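Local coordinates for CRISPR protein (Archaeoglobus fulgidus, PDB 4MJK) that probably serves as a Cas5-family subunit of a type I-A Cascade complex, the assembly that carries CRISPR RNA in archaeal defence against foreign nucleic acid, at residues K23-T34 and E197-F205. Numbering follows the deposited sequence.
Sequences KTSPSFYYPPPT and EFEVYLNPF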
loop_
_atom_site.group_PDB
_atom_site.type_symbol
_atom_site.label_atom_id
_atom_site.label_comp_id
_atom_site.label_asym_id
_atom_site.label_seq_id
_atom_site.Cartn_x
_atom_site.Cartn_y
_atom_site.Cartn_z
ATOM N N LYS A 23 -4.390 23.961 7.597
ATOM C CA LYS A 23 -5.564 23.686 8.422
ATOM C C LYS A 23 -5.552 22.249 8.953
ATOM O O LYS A 23 -5.738 22.005 10.157
ATOM C CB LYS A 23 -6.852 23.909 7.622
ATOM C CG LYS A 23 -7.091 25.344 7.196
ATOM C CD LYS A 23 -6.953 26.290 8.378
ATOM C CE LYS A 23 -7.347 27.719 8.005
ATOM N NZ LYS A 23 -7.124 28.659 9.139
ATOM N N THR A 24 -5.305 21.312 8.044
ATOM C CA THR A 24 -5.457 19.884 8.302
ATOM C C THR A 24 -4.357 19.256 9.170
ATOM O O THR A 24 -3.256 19.791 9.279
ATOM C CB THR A 24 -5.438 19.130 6.967
ATOM O OG1 THR A 24 -4.179 19.357 6.310
ATOM C CG2 THR A 24 -6.575 19.601 6.057
ATOM N N SER A 25 -4.638 18.083 9.744
ATOM C CA SER A 25 -3.574 17.295 10.374
ATOM C C SER A 25 -2.476 17.070 9.334
ATOM O O SER A 25 -2.752 17.087 8.134
ATOM C CB SER A 25 -4.113 15.948 10.896
ATOM O OG SER A 25 -5.124 16.148 11.889
ATOM N N PRO A 26 -1.228 16.858 9.785
ATOM C CA PRO A 26 -0.103 16.696 8.844
ATOM C C PRO A 26 -0.001 15.290 8.254
ATOM O O PRO A 26 0.813 15.054 7.351
ATOM C CB PRO A 26 1.128 17.018 9.703
ATOM C CG PRO A 26 0.705 16.669 11.094
ATOM C CD PRO A 26 -0.777 16.976 11.183
ATOM N N SER A 27 -0.798 14.366 8.790
ATOM C CA SER A 27 -0.962 13.026 8.220
ATOM C C SER A 27 -2.368 12.538 8.588
ATOM O O SER A 27 -3.034 13.133 9.445
ATOM C CB SER A 27 0.094 12.076 8.763
ATOM O OG SER A 27 0.006 11.998 10.174
ATOM N N PHE A 28 -2.831 11.479 7.936
ATOM C CA PHE A 28 -4.231 11.078 8.077
ATOM C C PHE A 28 -4.351 9.596 8.377
ATOM O O PHE A 28 -3.830 8.769 7.636
ATOM C CB PHE A 28 -5.007 11.340 6.785
ATOM C CG PHE A 28 -5.201 12.790 6.453
ATOM C CD1 PHE A 28 -5.751 13.666 7.375
ATOM C CD2 PHE A 28 -4.843 13.276 5.196
ATOM C CE1 PHE A 28 -5.930 15.010 7.060
ATOM C CE2 PHE A 28 -5.018 14.611 4.873
ATOM C CZ PHE A 28 -5.563 15.479 5.803
ATOM N N TYR A 29 -5.064 9.250 9.439
ATOM C CA TYR A 29 -5.451 7.852 9.627
ATOM C C TYR A 29 -6.463 7.442 8.539
ATOM O O TYR A 29 -6.416 6.315 8.022
ATOM C CB TYR A 29 -6.051 7.635 11.021
ATOM C CG TYR A 29 -5.060 7.712 12.163
ATOM C CD1 TYR A 29 -4.241 6.629 12.475
ATOM C CD2 TYR A 29 -4.964 8.856 12.952
ATOM C CE1 TYR A 29 -3.340 6.690 13.538
ATOM C CE2 TYR A 29 -4.068 8.922 14.025
ATOM C CZ TYR A 29 -3.261 7.838 14.304
ATOM O OH TYR A 29 -2.373 7.885 15.351
ATOM N N TYR A 30 -7.366 8.359 8.175
ATOM C CA TYR A 30 -8.413 8.034 7.197
ATOM C C TYR A 30 -8.539 9.046 6.072
ATOM O O TYR A 30 -8.157 10.195 6.223
ATOM C CB TYR A 30 -9.781 7.940 7.882
ATOM C CG TYR A 30 -9.905 6.778 8.816
ATOM C CD1 TYR A 30 -10.073 5.489 8.320
ATOM C CD2 TYR A 30 -9.849 6.961 10.199
ATOM C CE1 TYR A 30 -10.178 4.409 9.172
ATOM C CE2 TYR A 30 -9.957 5.887 11.058
ATOM C CZ TYR A 30 -10.128 4.604 10.533
ATOM O OH TYR A 30 -10.237 3.505 11.370
ATOM N N PRO A 31 -9.128 8.633 4.939
ATOM C CA PRO A 31 -9.382 9.621 3.886
ATOM C C PRO A 31 -10.270 10.737 4.426
ATOM O O PRO A 31 -11.297 10.448 5.041
ATOM C CB PRO A 31 -10.160 8.818 2.833
ATOM C CG PRO A 31 -9.740 7.408 3.055
ATOM C CD PRO A 31 -9.608 7.293 4.562
ATOM N N PRO A 32 -9.872 11.997 4.216
ATOM C CA PRO A 32 -10.710 13.117 4.670
ATOM C C PRO A 32 -12.106 13.088 4.051
ATOM O O PRO A 32 -12.285 12.585 2.939
ATOM C CB PRO A 32 -9.936 14.351 4.194
ATOM C CG PRO A 32 -8.486 13.873 4.141
ATOM C CD PRO A 32 -8.584 12.451 3.647
ATOM N N PRO A 33 -13.103 13.611 4.777
ATOM C CA PRO A 33 -14.469 13.616 4.237
ATOM C C PRO A 33 -14.618 14.460 2.959
ATOM O O PRO A 33 -15.436 14.103 2.119
ATOM C CB PRO A 33 -15.320 14.173 5.399
ATOM C CG PRO A 33 -14.360 14.869 6.299
ATOM C CD PRO A 33 -13.046 14.118 6.157
ATOM N N THR A 34 -13.853 15.536 2.792
ATOM C CA THR A 34 -13.945 16.251 1.515
ATOM C C THR A 34 -13.342 15.421 0.383
ATOM O O THR A 34 -13.715 15.586 -0.784
ATOM C CB THR A 34 -13.303 17.641 1.528
ATOM O OG1 THR A 34 -11.959 17.559 2.021
ATOM C CG2 THR A 34 -14.111 18.592 2.419
ATOM N N GLU A 197 -9.105 8.166 18.119
ATOM C CA GLU A 197 -8.102 9.187 17.897
ATOM C C GLU A 197 -8.757 10.531 17.549
ATOM O O GLU A 197 -9.982 10.637 17.549
ATOM C CB GLU A 197 -7.147 8.733 16.795
ATOM C CG GLU A 197 -5.865 8.128 17.338
ATOM C CD GLU A 197 -4.854 9.191 17.738
ATOM O OE1 GLU A 197 -3.711 8.818 18.080
ATOM O OE2 GLU A 197 -5.200 10.399 17.707
ATOM N N PHE A 198 -7.927 11.542 17.292
ATOM C CA PHE A 198 -8.358 12.869 16.876
ATOM C C PHE A 198 -7.749 13.137 15.504
ATOM O O PHE A 198 -6.602 12.755 15.237
ATOM C CB PHE A 198 -7.809 13.961 17.814
ATOM C CG PHE A 198 -8.366 13.929 19.217
ATOM C CD1 PHE A 198 -9.364 14.813 19.598
ATOM C CD2 PHE A 198 -7.890 13.013 20.150
ATOM C CE1 PHE A 198 -9.875 14.793 20.885
ATOM C CE2 PHE A 198 -8.399 12.985 21.448
ATOM C CZ PHE A 198 -9.387 13.879 21.811
ATOM N N GLU A 199 -8.479 13.838 14.648
ATOM C CA GLU A 199 -7.926 14.178 13.352
ATOM C C GLU A 199 -8.611 15.437 12.844
ATOM O O GLU A 199 -9.816 15.593 13.014
ATOM C CB GLU A 199 -8.118 13.002 12.384
ATOM C CG GLU A 199 -7.431 13.156 11.031
ATOM C CD GLU A 199 -6.847 11.826 10.557
ATOM O OE1 GLU A 199 -5.742 11.473 11.016
ATOM O OE2 GLU A 199 -7.516 11.131 9.756
ATOM N N VAL A 200 -7.845 16.354 12.259
ATOM C CA VAL A 200 -8.420 17.612 11.761
ATOM C C VAL A 200 -8.502 17.604 10.248
ATOM O O VAL A 200 -7.490 17.375 9.573
ATOM C CB VAL A 200 -7.605 18.848 12.209
ATOM C CG1 VAL A 200 -8.234 20.130 11.647
ATOM C CG2 VAL A 200 -7.519 18.890 13.737
ATOM N N TYR A 201 -9.706 17.856 9.724
ATOM C CA TYR A 201 -9.975 17.802 8.281
ATOM C C TYR A 201 -10.495 19.143 7.777
ATOM O O TYR A 201 -10.948 19.967 8.565
ATOM C CB TYR A 201 -11.080 16.777 7.986
ATOM C CG TYR A 201 -10.800 15.350 8.428
ATOM C CD1 TYR A 201 -11.581 14.738 9.404
ATOM C CD2 TYR A 201 -9.766 14.616 7.863
ATOM C CE1 TYR A 201 -11.333 13.436 9.808
ATOM C CE2 TYR A 201 -9.504 13.314 8.260
ATOM C CZ TYR A 201 -10.296 12.725 9.234
ATOM O OH TYR A 201 -10.048 11.425 9.644
ATOM N N LEU A 202 -10.469 19.343 6.460
ATOM C CA LEU A 202 -11.295 20.378 5.842
ATOM C C LEU A 202 -12.784 20.119 6.130
ATOM O O LEU A 202 -13.273 18.978 6.064
ATOM C CB LEU A 202 -11.030 20.475 4.332
ATOM C CG LEU A 202 -9.600 20.848 3.909
ATOM C CD1 LEU A 202 -9.429 20.818 2.390
ATOM C CD2 LEU A 202 -9.195 22.218 4.472
ATOM N N ASN A 203 -13.504 21.183 6.469
ATOM C CA ASN A 203 -14.910 21.076 6.836
ATOM C C ASN A 203 -15.761 20.694 5.622
ATOM O O ASN A 203 -15.744 21.387 4.607
ATOM C CB ASN A 203 -15.364 22.409 7.459
ATOM C CG ASN A 203 -16.794 22.380 7.958
ATOM O OD1 ASN A 203 -17.452 21.347 7.956
ATOM N ND2 ASN A 203 -17.279 23.532 8.401
ATOM N N PRO A 204 -16.492 19.567 5.702
ATOM C CA PRO A 204 -17.257 19.182 4.509
ATOM C C PRO A 204 -18.627 19.858 4.456
ATOM O O PRO A 204 -19.325 19.743 3.455
ATOM C CB PRO A 204 -17.434 17.675 4.693
ATOM C CG PRO A 204 -17.520 17.506 6.191
ATOM C CD PRO A 204 -16.571 18.548 6.767
ATOM N N PHE A 205 -19.014 20.529 5.532
ATOM C CA PHE A 205 -20.341 21.125 5.619
ATOM C C PHE A 205 -20.323 22.519 5.023
ATOM O O PHE A 205 -19.505 23.356 5.403
ATOM C CB PHE A 205 -20.821 21.164 7.064
ATOM C CG PHE A 205 -20.902 19.817 7.696
ATOM C CD1 PHE A 205 -21.797 18.869 7.220
ATOM C CD2 PHE A 205 -20.080 19.482 8.750
ATOM C CE1 PHE A 205 -21.868 17.612 7.784
ATOM C CE2 PHE A 205 -20.143 18.220 9.315
ATOM C CZ PHE A 205 -21.043 17.290 8.831
HETATM O O HOH W 1 -11.932 17.052 4.657
#
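E199 reaches from its strand into segment 23-34 and grips the backbone at Y29 and Y30, in the loop before helix 33-46. From CB, CG stands anti to the backbone N (chi1 -173°), 3.9 Å from S25 OG, and the bend at the next bond lays CD against the edge of the F28 ring, F28 CD1 to E199 CD 3.8 Å. At the tip, OE1 takes Y29 N (2.8 Å) and OE2 takes Y30 N (3.2 Å), both through syn lone pairs, while Y201 OH donates to OE2 at 2.6 Å on the anti side, 22° out of the carboxylate plane. With the carboxylate cut back to an alanine, the amides of Y29 and Y30 and the Y201 hydroxyl would probably lose their shared acceptor group, leaving the loop freer to shift. One residue on, V200 is held to S25 by two nearly straight bonds, S25 N to V200 O and V200 N to the S25 hydroxyl OG. P33 CD lies over one face of the Y201 ring, a CH-pi contact 3.7 Å from its centroid. One water bridges T34 N and L202 O. Strand 196-202 edges a small antiparallel sheet beside strand 225-231; the loop touches its backbone at T24 and S25, then arches over E199 and Y201 into helix 33-46, with W71 of strand 66-73 meeting both Y30 and Y201.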